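Local coordinates for kojibiose phosphorylase (Gut metagenome, PDB 6W0P), which belongs to glycoside hydrolase family 65, whose members join an N-terminal beta-sandwich domain to a helical central catalytic domain and a small C-terminal domain, at residues D149-Y154 / T252-K257; T212-T217 / I269-L274; H628-S633 / W673-Y678. One frame throughout, in Å; residues are numbered along the deposited sequence.

All three contacts are buried, but they lie in two separate parts of the chain. Contacts 1 and 2 belong to the N-terminal beta-sandwich, with centres about 9 Å apart. They share one antiparallel sheet, in which strands 245-256 and 210-217 are neighbours, and the backbones of Thr252 and Ile254 pair with Val214 and Thr212. Contact 1 joins strand to strand through polar atoms, whereas contact 2 sets helix 263-277 against the sheet by apolar packing without a hydrogen bond. Contact 3, centred about 38 Å from contact 1, pairs two helices and mixes one amide-hydroxyl bond with isoleucine packing.

Contact 1 (D149-Y154 / T252-K257); sequences DCENAY and TNIIDK
The carbonyl oxygen of Glu151 is gripped from several directions. Asn253 N donates to Glu151 O over 2.9 Å, nearly straight at 168°, and the CA-H of Thr252 adds a contact to the same oxygen. Water 1 also donates to it weakly, and accepts a bond from Asn253 ND2; the other amide atom, Asn253 OD1, bonds to Ser213 OG.

One step along, Asn152 and Thr252 form an antiparallel non-hydrogen-bonded pair, their side chains side by side and pointing the same way. Thr252 OG1 donates to Asn152 OD1 at 2.8 Å, approaching from above the carbonyl plane, 44° out of it. The far end of that amide is held as well: Asn152 ND2 reaches Tyr154 OH at 3.1 Å, and Tyr154 OH has a second partner in Asp146. Bonds at both ends should fix the amide's rotation.

Glu151 brings its aliphatic part across Ile254, with Glu151 CG 4.0 Å from Ile254 CD1, before its chain bends at chi2 (93°) and the carboxylate leads away. A type I turn from Asp149 to Asn152 delivers the chain into strand 152-161.

Strand 245-256 runs between strands 152-161 and 210-217 in the sheet. Helix 263-277 lies on the face carrying Asn152, Thr252 and Ile254, while Phe91 touches both Ala153 and Asn253.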
ATOM      1  N   ASP A 149      26.916 -30.492  19.195  1.00 40.39           N
ATOM      2  CA  ASP A 149      25.966 -31.447  18.556  1.00 40.74           C
ATOM      3  C   ASP A 149      24.570 -30.842  18.656  1.00 39.57           C
ATOM      4  O   ASP A 149      23.839 -31.217  19.581  1.00 41.20           O
ATOM      5  CB  ASP A 149      26.044 -32.838  19.195  1.00 41.56           C
ATOM      6  CG  ASP A 149      27.425 -33.462  19.083  1.00 42.47           C
ATOM      7  OD1 ASP A 149      27.818 -33.749  17.945  1.00 43.34           O
ATOM      8  OD2 ASP A 149      28.104 -33.625  20.135  1.00 42.53           O
ATOM      9  N   CYS A 150      24.235 -29.919  17.751  1.00 39.10           N
ATOM     10  CA  CYS A 150      23.196 -28.871  17.965  1.00 38.32           C
ATOM     11  C   CYS A 150      21.782 -29.443  17.815  1.00 38.75           C
ATOM     12  O   CYS A 150      20.820 -28.745  18.198  1.00 39.36           O
ATOM     13  CB  CYS A 150      23.415 -27.691  17.032  1.00 37.81           C
ATOM     14  SG  CYS A 150      25.083 -26.998  17.178  1.00 35.87           S
ATOM     15  N   GLU A 151      21.676 -30.691  17.346  1.00 39.11           N
ATOM     16  CA  GLU A 151      20.415 -31.469  17.260  1.00 38.62           C
ATOM     17  C   GLU A 151      19.899 -31.791  18.665  1.00 36.91           C
ATOM     18  O   GLU A 151      18.692 -32.075  18.773  1.00 37.69           O
ATOM     19  CB  GLU A 151      20.637 -32.759  16.474  1.00 39.78           C
ATOM     20  CG  GLU A 151      21.253 -32.535  15.101  1.00 41.28           C
ATOM     21  CD  GLU A 151      22.773 -32.636  15.046  1.00 42.96           C
ATOM     22  OE1 GLU A 151      23.458 -32.665  16.130  1.00 41.95           O
ATOM     23  OE2 GLU A 151      23.285 -32.666  13.914  1.00 45.64           O
ATOM     24  N   ASN A 152      20.762 -31.766  19.689  1.00 34.95           N
ATOM     25  CA  ASN A 152      20.402 -32.173  21.068  1.00 34.21           C
ATOM     26  C   ASN A 152      20.064 -30.984  21.966  1.00 34.46           C
ATOM     27  O   ASN A 152      20.728 -29.933  21.867  1.00 33.54           O
ATOM     28  CB  ASN A 152      21.514 -32.945  21.755  1.00 34.11           C
ATOM     29  CG  ASN A 152      21.980 -34.129  20.943  1.00 33.94           C
ATOM     30  OD1 ASN A 152      21.225 -34.628  20.112  1.00 34.10           O
ATOM     31  ND2 ASN A 152      23.202 -34.572  21.195  1.00 32.53           N
ATOM     32  N   ALA A 153      19.124 -31.232  22.887  1.00 34.98           N
ATOM     33  CA  ALA A 153      18.701 -30.361  24.011  1.00 34.74           C
ATOM     34  C   ALA A 153      18.573 -31.228  25.262  1.00 34.51           C
ATOM     35  O   ALA A 153      18.194 -32.407  25.142  1.00 36.43           O
ATOM     36  CB  ALA A 153      17.383 -29.686  23.699  1.00 34.49           C
ATOM     37  N   TYR A 154      18.839 -30.665  26.425  1.00 33.54           N
ATOM     38  CA  TYR A 154      18.818 -31.402  27.705  1.00 33.35           C
ATOM     39  C   TYR A 154      17.999 -30.619  28.723  1.00 33.89           C
ATOM     40  O   TYR A 154      18.051 -29.355  28.758  1.00 34.42           O
ATOM     41  CB  TYR A 154      20.249 -31.614  28.189  1.00 32.56           C
ATOM     42  CG  TYR A 154      21.163 -32.103  27.095  1.00 32.74           C
ATOM     43  CD1 TYR A 154      20.929 -33.314  26.469  1.00 32.26           C
ATOM     44  CD2 TYR A 154      22.253 -31.353  26.679  1.00 32.24           C
ATOM     45  CE1 TYR A 154      21.755 -33.765  25.457  1.00 33.06           C
ATOM     46  CE2 TYR A 154      23.091 -31.795  25.671  1.00 32.27           C
ATOM     47  CZ  TYR A 154      22.861 -33.018  25.074  1.00 32.65           C
ATOM     48  OH  TYR A 154      23.674 -33.437  24.061  1.00 32.41           O
ATOM     49  N   THR A 252      16.513 -35.087  21.039  1.00 38.29           N
ATOM     50  CA  THR A 252      17.148 -34.959  19.706  1.00 38.86           C
ATOM     51  C   THR A 252      16.058 -34.588  18.693  1.00 39.09           C
ATOM     52  O   THR A 252      15.010 -35.212  18.708  1.00 39.60           O
ATOM     53  CB  THR A 252      17.949 -36.209  19.338  1.00 39.46           C
ATOM     54  OG1 THR A 252      19.028 -36.305  20.269  1.00 38.98           O
ATOM     55  CG2 THR A 252      18.486 -36.153  17.927  1.00 39.91           C
ATOM     56  N   ASN A 253      16.288 -33.519  17.927  1.00 39.23           N
ATOM     57  CA  ASN A 253      15.387 -33.013  16.867  1.00 38.84           C
ATOM     58  C   ASN A 253      16.174 -33.117  15.564  1.00 39.85           C
ATOM     59  O   ASN A 253      17.286 -32.518  15.495  1.00 40.27           O
ATOM     60  CB  ASN A 253      14.898 -31.604  17.203  1.00 38.54           C
ATOM     61  CG  ASN A 253      14.063 -31.575  18.464  1.00 38.51           C
ATOM     62  OD1 ASN A 253      13.028 -32.230  18.542  1.00 40.14           O
ATOM     63  ND2 ASN A 253      14.491 -30.839  19.461  1.00 37.64           N
ATOM     64  N   ILE A 254      15.676 -33.906  14.606  1.00 40.55           N
ATOM     65  CA  ILE A 254      16.301 -34.042  13.259  1.00 40.57           C
ATOM     66  C   ILE A 254      15.346 -33.418  12.241  1.00 40.64           C
ATOM     67  O   ILE A 254      14.194 -33.901  12.121  1.00 42.16           O
ATOM     68  CB  ILE A 254      16.645 -35.504  12.913  1.00 41.20           C
ATOM     69  CG1 ILE A 254      17.475 -36.182  14.001  1.00 41.35           C
ATOM     70  CG2 ILE A 254      17.359 -35.555  11.570  1.00 42.02           C
ATOM     71  CD1 ILE A 254      18.861 -35.569  14.202  1.00 42.06           C
ATOM     72  N   ILE A 255      15.818 -32.402  11.524  1.00 39.28           N
ATOM     73  CA  ILE A 255      14.992 -31.633  10.556  1.00 40.45           C
ATOM     74  C   ILE A 255      15.461 -31.980   9.143  1.00 42.21           C
ATOM     75  O   ILE A 255      16.640 -32.332   8.980  1.00 41.78           O
ATOM     76  CB  ILE A 255      15.065 -30.115  10.828  1.00 39.32           C
ATOM     77  CG1 ILE A 255      16.453 -29.542  10.541  1.00 38.70           C
ATOM     78  CG2 ILE A 255      14.624 -29.810  12.243  1.00 39.39           C
ATOM     79  CD1 ILE A 255      16.509 -28.039  10.597  1.00 38.27           C
ATOM     80  N   ASP A 256      14.548 -31.904   8.175  1.00 43.80           N
ATOM     81  CA  ASP A 256      14.878 -31.926   6.730  1.00 45.63           C
ATOM     82  C   ASP A 256      14.268 -30.670   6.098  1.00 46.03           C
ATOM     83  O   ASP A 256      13.040 -30.663   5.829  1.00 47.21           O
ATOM     84  CB  ASP A 256      14.397 -33.211   6.050  1.00 46.77           C
ATOM     85  CG  ASP A 256      14.699 -33.228   4.563  1.00 47.27           C
ATOM     86  OD1 ASP A 256      15.606 -32.481   4.140  1.00 47.78           O
ATOM     87  OD2 ASP A 256      14.008 -33.964   3.841  1.00 50.25           O
ATOM     88  N   LYS A 257      15.094 -29.648   5.876  1.00 45.39           N
ATOM     89  CA  LYS A 257      14.659 -28.349   5.312  1.00 45.99           C
ATOM     90  C   LYS A 257      14.338 -28.502   3.815  1.00 46.88           C
ATOM     91  O   LYS A 257      13.615 -27.647   3.307  1.00 48.49           O
ATOM     92  CB  LYS A 257      15.725 -27.281   5.589  1.00 45.11           C
ATOM     93  CG  LYS A 257      15.913 -26.930   7.062  1.00 45.00           C
ATOM     94  CD  LYS A 257      16.800 -25.727   7.296  1.00 44.49           C
ATOM     95  CE  LYS A 257      18.279 -26.045   7.202  1.00 44.44           C
ATOM     96  NZ  LYS A 257      19.074 -24.844   6.842  1.00 44.34           N
TER
HETATM   97  O   HOH W   1      17.356 -29.376  18.883  1.00 46.32           O

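Contact 2 (T212-T217 / I269-L274)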
ATOM      1  N   THR A 212      11.805 -34.773  13.144  1.00 39.18           N
ATOM      2  CA  THR A 212      11.619 -35.868  14.130  1.00 40.07           C
ATOM      3  C   THR A 212      12.160 -35.389  15.471  1.00 40.11           C
ATOM      4  O   THR A 212      13.333 -34.970  15.521  1.00 40.36           O
ATOM      5  CB  THR A 212      12.278 -37.181  13.689  1.00 40.29           C
ATOM      6  OG1 THR A 212      11.565 -37.638  12.546  1.00 41.14           O
ATOM      7  CG2 THR A 212      12.224 -38.257  14.751  1.00 40.74           C
ATOM      8  N   SER A 213      11.302 -35.398  16.487  1.00 40.40           N
ATOM      9  CA  SER A 213      11.646 -35.069  17.885  1.00 39.63           C
ATOM     10  C   SER A 213      11.549 -36.338  18.719  1.00 39.93           C
ATOM     11  O   SER A 213      10.447 -36.937  18.737  1.00 40.18           O
ATOM     12  CB  SER A 213      10.749 -34.006  18.441  1.00 39.51           C
ATOM     13  OG  SER A 213      11.197 -33.648  19.740  1.00 39.43           O
ATOM     14  N   VAL A 214      12.657 -36.719  19.362  1.00 39.56           N
ATOM     15  CA  VAL A 214      12.718 -37.936  20.219  1.00 41.06           C
ATOM     16  C   VAL A 214      13.271 -37.568  21.599  1.00 40.91           C
ATOM     17  O   VAL A 214      14.224 -36.768  21.678  1.00 40.52           O
ATOM     18  CB  VAL A 214      13.552 -39.044  19.552  1.00 41.39           C
ATOM     19  CG1 VAL A 214      12.861 -39.581  18.301  1.00 42.12           C
ATOM     20  CG2 VAL A 214      14.961 -38.573  19.232  1.00 41.43           C
ATOM     21  N   MET A 215      12.692 -38.143  22.647  1.00 40.73           N
ATOM     22  CA  MET A 215      13.221 -37.990  24.016  1.00 40.85           C
ATOM     23  C   MET A 215      13.317 -39.351  24.706  1.00 40.99           C
ATOM     24  O   MET A 215      12.693 -40.317  24.261  1.00 40.51           O
ATOM     25  CB  MET A 215      12.356 -37.049  24.849  1.00 40.20           C
ATOM     26  CG  MET A 215      10.973 -37.551  25.098  1.00 39.93           C
ATOM     27  SD  MET A 215      10.196 -36.471  26.302  1.00 39.92           S
ATOM     28  CE  MET A 215       8.486 -37.000  26.203  1.00 40.75           C
ATOM     29  N   ARG A 216      14.140 -39.383  25.740  1.00 40.97           N
ATOM     30  CA  ARG A 216      14.287 -40.500  26.694  1.00 41.32           C
ATOM     31  C   ARG A 216      14.882 -39.903  27.967  1.00 40.92           C
ATOM     32  O   ARG A 216      15.385 -38.756  27.886  1.00 41.06           O
ATOM     33  CB  ARG A 216      15.219 -41.571  26.134  1.00 41.70           C
ATOM     34  CG  ARG A 216      16.674 -41.144  26.137  1.00 41.19           C
ATOM     35  CD  ARG A 216      17.516 -42.104  25.343  1.00 41.65           C
ATOM     36  NE  ARG A 216      17.883 -43.284  26.107  1.00 41.59           N
ATOM     37  CZ  ARG A 216      17.678 -44.532  25.704  1.00 42.72           C
ATOM     38  NH1 ARG A 216      17.044 -44.777  24.564  1.00 43.62           N
ATOM     39  NH2 ARG A 216      18.070 -45.542  26.465  1.00 42.46           N
ATOM     40  N   THR A 217      14.877 -40.662  29.063  1.00 39.86           N
ATOM     41  CA  THR A 217      15.171 -40.145  30.428  1.00 39.27           C
ATOM     42  C   THR A 217      16.012 -41.201  31.148  1.00 39.08           C
ATOM     43  O   THR A 217      16.278 -42.248  30.534  1.00 38.01           O
ATOM     44  CB  THR A 217      13.885 -39.738  31.171  1.00 39.14           C
ATOM     45  OG1 THR A 217      13.209 -40.894  31.669  1.00 39.03           O
ATOM     46  CG2 THR A 217      12.921 -38.951  30.307  1.00 38.37           C
ATOM     47  N   ILE A 269      18.377 -41.957  12.636  1.00 49.09           N
ATOM     48  CA  ILE A 269      19.433 -40.972  13.012  1.00 47.40           C
ATOM     49  C   ILE A 269      19.046 -40.346  14.361  1.00 44.23           C
ATOM     50  O   ILE A 269      19.891 -40.326  15.269  1.00 42.31           O
ATOM     51  CB  ILE A 269      19.645 -39.922  11.910  1.00 47.69           C
ATOM     52  CG1 ILE A 269      20.142 -40.579  10.617  1.00 49.36           C
ATOM     53  CG2 ILE A 269      20.582 -38.821  12.395  1.00 47.07           C
ATOM     54  CD1 ILE A 269      19.920 -39.733   9.369  1.00 49.96           C
ATOM     55  N   ALA A 270      17.792 -39.932  14.522  1.00 42.63           N
ATOM     56  CA  ALA A 270      17.342 -39.266  15.761  1.00 42.99           C
ATOM     57  C   ALA A 270      17.579 -40.202  16.955  1.00 43.27           C
ATOM     58  O   ALA A 270      18.186 -39.752  17.958  1.00 43.30           O
ATOM     59  CB  ALA A 270      15.908 -38.830  15.638  1.00 42.81           C
ATOM     60  N   LEU A 271      17.174 -41.469  16.839  1.00 44.02           N
ATOM     61  CA  LEU A 271      17.270 -42.451  17.952  1.00 43.92           C
ATOM     62  C   LEU A 271      18.727 -42.784  18.268  1.00 43.57           C
ATOM     63  O   LEU A 271      19.025 -42.957  19.467  1.00 41.97           O
ATOM     64  CB  LEU A 271      16.489 -43.712  17.584  1.00 45.04           C
ATOM     65  CG  LEU A 271      14.977 -43.557  17.624  1.00 45.20           C
ATOM     66  CD1 LEU A 271      14.303 -44.919  17.520  1.00 46.97           C
ATOM     67  CD2 LEU A 271      14.543 -42.834  18.885  1.00 45.29           C
ATOM     68  N   THR A 272      19.581 -42.903  17.246  1.00 44.84           N
ATOM     69  CA  THR A 272      21.036 -43.191  17.399  1.00 46.04           C
ATOM     70  C   THR A 272      21.698 -42.056  18.195  1.00 46.68           C
ATOM     71  O   THR A 272      22.415 -42.354  19.182  1.00 47.63           O
ATOM     72  CB  THR A 272      21.715 -43.423  16.044  1.00 46.48           C
ATOM     73  OG1 THR A 272      20.973 -44.425  15.341  1.00 49.07           O
ATOM     74  CG2 THR A 272      23.156 -43.859  16.180  1.00 46.14           C
ATOM     75  N   LYS A 273      21.454 -40.794  17.826  1.00 47.05           N
ATOM     76  CA  LYS A 273      22.062 -39.630  18.532  1.00 46.55           C
ATOM     77  C   LYS A 273      21.449 -39.485  19.933  1.00 45.37           C
ATOM     78  O   LYS A 273      22.206 -39.274  20.886  1.00 44.65           O
ATOM     79  CB  LYS A 273      21.913 -38.366  17.677  1.00 48.33           C
ATOM     80  CG  LYS A 273      23.002 -38.179  16.626  1.00 49.40           C
ATOM     81  CD  LYS A 273      22.520 -37.392  15.430  1.00 50.92           C
ATOM     82  CE  LYS A 273      23.496 -37.377  14.274  1.00 51.14           C
ATOM     83  NZ  LYS A 273      24.228 -36.099  14.233  1.00 51.59           N
ATOM     84  N   LEU A 274      20.125 -39.611  20.074  1.00 45.27           N
ATOM     85  CA  LEU A 274      19.465 -39.576  21.406  1.00 45.54           C
ATOM     86  C   LEU A 274      20.170 -40.564  22.344  1.00 45.81           C
ATOM     87  O   LEU A 274      20.541 -40.161  23.470  1.00 44.60           O
ATOM     88  CB  LEU A 274      17.986 -39.941  21.259  1.00 45.77           C
ATOM     89  CG  LEU A 274      17.189 -39.888  22.564  1.00 45.36           C
ATOM     90  CD1 LEU A 274      17.186 -38.478  23.150  1.00 44.21           C
ATOM     91  CD2 LEU A 274      15.774 -40.398  22.358  1.00 44.85           C
TER
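Leu274 of helix 263-277 packs onto strand 210-217 of the N-terminal beta-sandwich, where the helix lies against one sheet. Starting at the root, Leu274 CB sits 3.9 Å from Val214 CG2. Leu274 CG, anti to the backbone N (chi1 -178°), meets the aliphatic part of Arg216, closest at 3.6 Å from Arg216 CD. The branches then part: Leu274 CD1 comes to 3.7 Å from the backbone oxygen Val214 O, and Leu274 CD2 presses on the peptide group of Met215, 3.6 Å from Met215 C.

Strand 212-217 and helix 269-274 run in roughly the same direction, their axes 31° apart and 8.5 Å at closest approach. Thr212, Val214 and Arg216 turn toward the helix. Ser213 and Met215 turn away, toward strand 165-174 of the other sheet, where both touch Leu173 and Met215 also meets Leu171, so this strand has the helix on one side and the partner sheet on the other. The guanidinium of Arg216 finds its partner outside the helix, through NH1 to Ser197.

Val214 spreads its two methyls between three helix residues. Val214 CG1 touches Leu271 CD2 at 3.7 Å, the two side chains crossing at about a right angle. Val214 CG2 is wedged against both Leu274 CD2 and Ala270. Beside it, the methyl Thr212 CG2 lies 3.8 Å from Ala270 CB.

Contact 3 (H628-S633 / W673-Y678)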
ATOM      1  N   HIS A 628      27.001   6.684  14.233  1.00 27.50           N
ATOM      2  CA  HIS A 628      27.296   8.091  14.597  1.00 28.53           C
ATOM      3  C   HIS A 628      28.382   8.114  15.695  1.00 28.26           C
ATOM      4  O   HIS A 628      29.292   8.986  15.613  1.00 27.16           O
ATOM      5  CB  HIS A 628      25.978   8.825  14.949  1.00 29.37           C
ATOM      6  CG  HIS A 628      25.075   9.066  13.779  1.00 29.57           C
ATOM      7  ND1 HIS A 628      24.087   8.180  13.389  1.00 29.72           N
ATOM      8  CD2 HIS A 628      25.016  10.092  12.907  1.00 30.26           C
ATOM      9  CE1 HIS A 628      23.465   8.648  12.333  1.00 29.52           C
ATOM     10  NE2 HIS A 628      24.021   9.824  12.017  1.00 30.08           N
ATOM     11  N   SER A 629      28.305   7.214  16.694  1.00 27.96           N
ATOM     12  CA  SER A 629      29.334   7.118  17.764  1.00 28.29           C
ATOM     13  C   SER A 629      30.688   6.828  17.113  1.00 28.79           C
ATOM     14  O   SER A 629      31.676   7.486  17.487  1.00 28.49           O
ATOM     15  CB  SER A 629      29.054   6.079  18.819  1.00 28.34           C
ATOM     16  OG  SER A 629      30.122   6.092  19.773  1.00 28.46           O
ATOM     17  N   ILE A 630      30.718   5.892  16.156  1.00 28.59           N
ATOM     18  CA  ILE A 630      31.989   5.418  15.536  1.00 28.98           C
ATOM     19  C   ILE A 630      32.586   6.562  14.742  1.00 29.35           C
ATOM     20  O   ILE A 630      33.783   6.785  14.882  1.00 29.60           O
ATOM     21  CB  ILE A 630      31.791   4.163  14.672  1.00 28.75           C
ATOM     22  CG1 ILE A 630      31.514   2.951  15.571  1.00 28.55           C
ATOM     23  CG2 ILE A 630      32.994   3.950  13.766  1.00 28.95           C
ATOM     24  CD1 ILE A 630      30.649   1.900  14.945  1.00 28.63           C
ATOM     25  N   ILE A 631      31.768   7.245  13.942  1.00 30.05           N
ATOM     26  CA  ILE A 631      32.242   8.383  13.107  1.00 30.19           C
ATOM     27  C   ILE A 631      32.665   9.519  14.049  1.00 30.13           C
ATOM     28  O   ILE A 631      33.715  10.092  13.794  1.00 29.49           O
ATOM     29  CB  ILE A 631      31.196   8.800  12.064  1.00 30.25           C
ATOM     30  CG1 ILE A 631      31.029   7.706  11.009  1.00 30.72           C
ATOM     31  CG2 ILE A 631      31.553  10.142  11.429  1.00 30.59           C
ATOM     32  CD1 ILE A 631      29.820   7.920  10.088  1.00 30.87           C
ATOM     33  N   ALA A 632      31.886   9.832  15.084  1.00 29.89           N
ATOM     34  CA  ALA A 632      32.224  10.881  16.077  1.00 30.36           C
ATOM     35  C   ALA A 632      33.609  10.597  16.656  1.00 30.79           C
ATOM     36  O   ALA A 632      34.424  11.515  16.655  1.00 31.42           O
ATOM     37  CB  ALA A 632      31.201  10.960  17.183  1.00 30.42           C
ATOM     38  N   SER A 633      33.872   9.369  17.108  1.00 31.05           N
ATOM     39  CA  SER A 633      35.197   8.966  17.651  1.00 32.01           C
ATOM     40  C   SER A 633      36.295   9.277  16.617  1.00 32.86           C
ATOM     41  O   SER A 633      37.275   9.915  16.969  1.00 32.01           O
ATOM     42  CB  SER A 633      35.228   7.505  18.047  1.00 31.61           C
ATOM     43  OG  SER A 633      34.675   7.307  19.334  1.00 31.29           O
ATOM     44  N   TRP A 673      29.218  -4.402  20.093  1.00 30.67           N
ATOM     45  CA  TRP A 673      30.586  -4.882  19.813  1.00 30.36           C
ATOM     46  C   TRP A 673      31.251  -3.895  18.854  1.00 30.84           C
ATOM     47  O   TRP A 673      32.392  -3.510  19.106  1.00 30.53           O
ATOM     48  CB  TRP A 673      30.581  -6.295  19.236  1.00 29.87           C
ATOM     49  CG  TRP A 673      31.956  -6.771  18.885  1.00 29.68           C
ATOM     50  CD1 TRP A 673      32.817  -7.438  19.697  1.00 30.16           C
ATOM     51  CD2 TRP A 673      32.639  -6.594  17.637  1.00 29.60           C
ATOM     52  NE1 TRP A 673      33.976  -7.720  19.033  1.00 30.18           N
ATOM     53  CE2 TRP A 673      33.894  -7.222  17.764  1.00 29.95           C
ATOM     54  CE3 TRP A 673      32.298  -6.011  16.412  1.00 29.34           C
ATOM     55  CZ2 TRP A 673      34.827  -7.236  16.731  1.00 30.31           C
ATOM     56  CZ3 TRP A 673      33.218  -6.026  15.391  1.00 29.85           C
ATOM     57  CH2 TRP A 673      34.465  -6.638  15.547  1.00 30.01           C
ATOM     58  N   MET A 674      30.545  -3.525  17.791  1.00 31.37           N
ATOM     59  CA  MET A 674      31.043  -2.600  16.745  1.00 32.32           C
ATOM     60  C   MET A 674      31.422  -1.255  17.367  1.00 30.84           C
ATOM     61  O   MET A 674      32.524  -0.755  17.053  1.00 29.66           O
ATOM     62  CB  MET A 674      29.959  -2.346  15.702  1.00 34.27           C
ATOM     63  CG  MET A 674      29.482  -3.607  15.067  1.00 35.42           C
ATOM     64  SD  MET A 674      30.397  -3.825  13.576  1.00 39.06           S
ATOM     65  CE  MET A 674      29.545  -2.693  12.489  1.00 34.29           C
ATOM     66  N   ASN A 675      30.507  -0.691  18.171  1.00 29.59           N
ATOM     67  CA  ASN A 675      30.712   0.601  18.869  1.00 29.29           C
ATOM     68  C   ASN A 675      32.004   0.523  19.698  1.00 29.10           C
ATOM     69  O   ASN A 675      32.735   1.550  19.748  1.00 28.79           O
ATOM     70  CB  ASN A 675      29.526   1.034  19.725  1.00 28.70           C
ATOM     71  CG  ASN A 675      29.385   2.543  19.802  1.00 29.58           C
ATOM     72  OD1 ASN A 675      28.265   3.046  19.872  1.00 29.88           O
ATOM     73  ND2 ASN A 675      30.503   3.271  19.833  1.00 28.83           N
ATOM     74  N   ILE A 676      32.304  -0.630  20.306  1.00 28.43           N
ATOM     75  CA  ILE A 676      33.509  -0.775  21.183  1.00 28.79           C
ATOM     76  C   ILE A 676      34.764  -0.885  20.299  1.00 28.18           C
ATOM     77  O   ILE A 676      35.694  -0.080  20.535  1.00 28.43           O
ATOM     78  CB  ILE A 676      33.347  -1.939  22.181  1.00 29.21           C
ATOM     79  CG1 ILE A 676      32.302  -1.587  23.253  1.00 29.68           C
ATOM     80  CG2 ILE A 676      34.699  -2.307  22.777  1.00 29.34           C
ATOM     81  CD1 ILE A 676      31.944  -2.732  24.225  1.00 29.59           C
ATOM     82  N   VAL A 677      34.764  -1.753  19.275  1.00 27.52           N
ATOM     83  CA  VAL A 677      36.005  -2.127  18.527  1.00 27.73           C
ATOM     84  C   VAL A 677      36.263  -1.168  17.349  1.00 28.04           C
ATOM     85  O   VAL A 677      37.421  -0.707  17.212  1.00 28.75           O
ATOM     86  CB  VAL A 677      35.990  -3.602  18.101  1.00 27.84           C
ATOM     87  CG1 VAL A 677      37.176  -3.952  17.235  1.00 27.97           C
ATOM     88  CG2 VAL A 677      35.963  -4.526  19.304  1.00 28.12           C
ATOM     89  N   TYR A 678      35.272  -0.849  16.528  1.00 28.07           N
ATOM     90  CA  TYR A 678      35.405   0.171  15.457  1.00 28.92           C
ATOM     91  C   TYR A 678      35.404   1.582  16.057  1.00 29.14           C
ATOM     92  O   TYR A 678      36.079   2.460  15.511  1.00 28.91           O
ATOM     93  CB  TYR A 678      34.306   0.050  14.407  1.00 28.91           C
ATOM     94  CG  TYR A 678      34.472  -1.121  13.477  1.00 29.94           C
ATOM     95  CD1 TYR A 678      35.562  -1.214  12.626  1.00 30.82           C
ATOM     96  CD2 TYR A 678      33.533  -2.136  13.425  1.00 30.66           C
ATOM     97  CE1 TYR A 678      35.730  -2.290  11.763  1.00 31.04           C
ATOM     98  CE2 TYR A 678      33.680  -3.213  12.561  1.00 31.29           C
ATOM     99  CZ  TYR A 678      34.792  -3.299  11.744  1.00 30.93           C
ATOM    100  OH  TYR A 678      34.899  -4.341  10.873  1.00 31.96           O
TER
HETATM  101  O   HOH W   2      36.280   5.138  15.236  1.00 36.12           O
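Ser629 holds OG anti to its backbone N (chi1 180°), and Asn675 carries CG some 30° short of anti (chi1 -149°); with these torsions Ser629 OG and the amide of Asn675 meet between the two helices. Asn675 ND2 donates to Ser629 OG at 2.8 Å, with a nearly straight N-H...O angle of 168°, and the oxygen lies essentially in the amide plane. Ser629 CB also touches the amide, 3.3 Å from Asn675 OD1. The hydroxyl has a second partner in the backbone oxygen of Ala641, so this buried OG ties three helices together.

Next to this polar link, Ile630 fills the interface with its branches. Its CD1 rests 3.9 Å from Met674 O and 4.1 Å from Tyr678 CB, while Ile630 CG2 lies 3.8 Å from Tyr678 O. A water sits between the backbone oxygens, 2.7 Å from Tyr678 O and 3.0 Å from Ile630 O. Within the second helix, Met674 SD lies at the edge of the Tyr678 ring, in its plane, and the backbone widens into a pi-type turn at 675-678.

Phe595 of helix 590-596 touches both Ile630 and Met674, and Ser629 also meets Phe644 of helix 638-645. The axes of helix segments 628-633 and 673-678 run almost parallel and come within 9.2 Å of each other, consistent with helix packing in the (alpha/alpha)6 barrel of the family's catalytic domain.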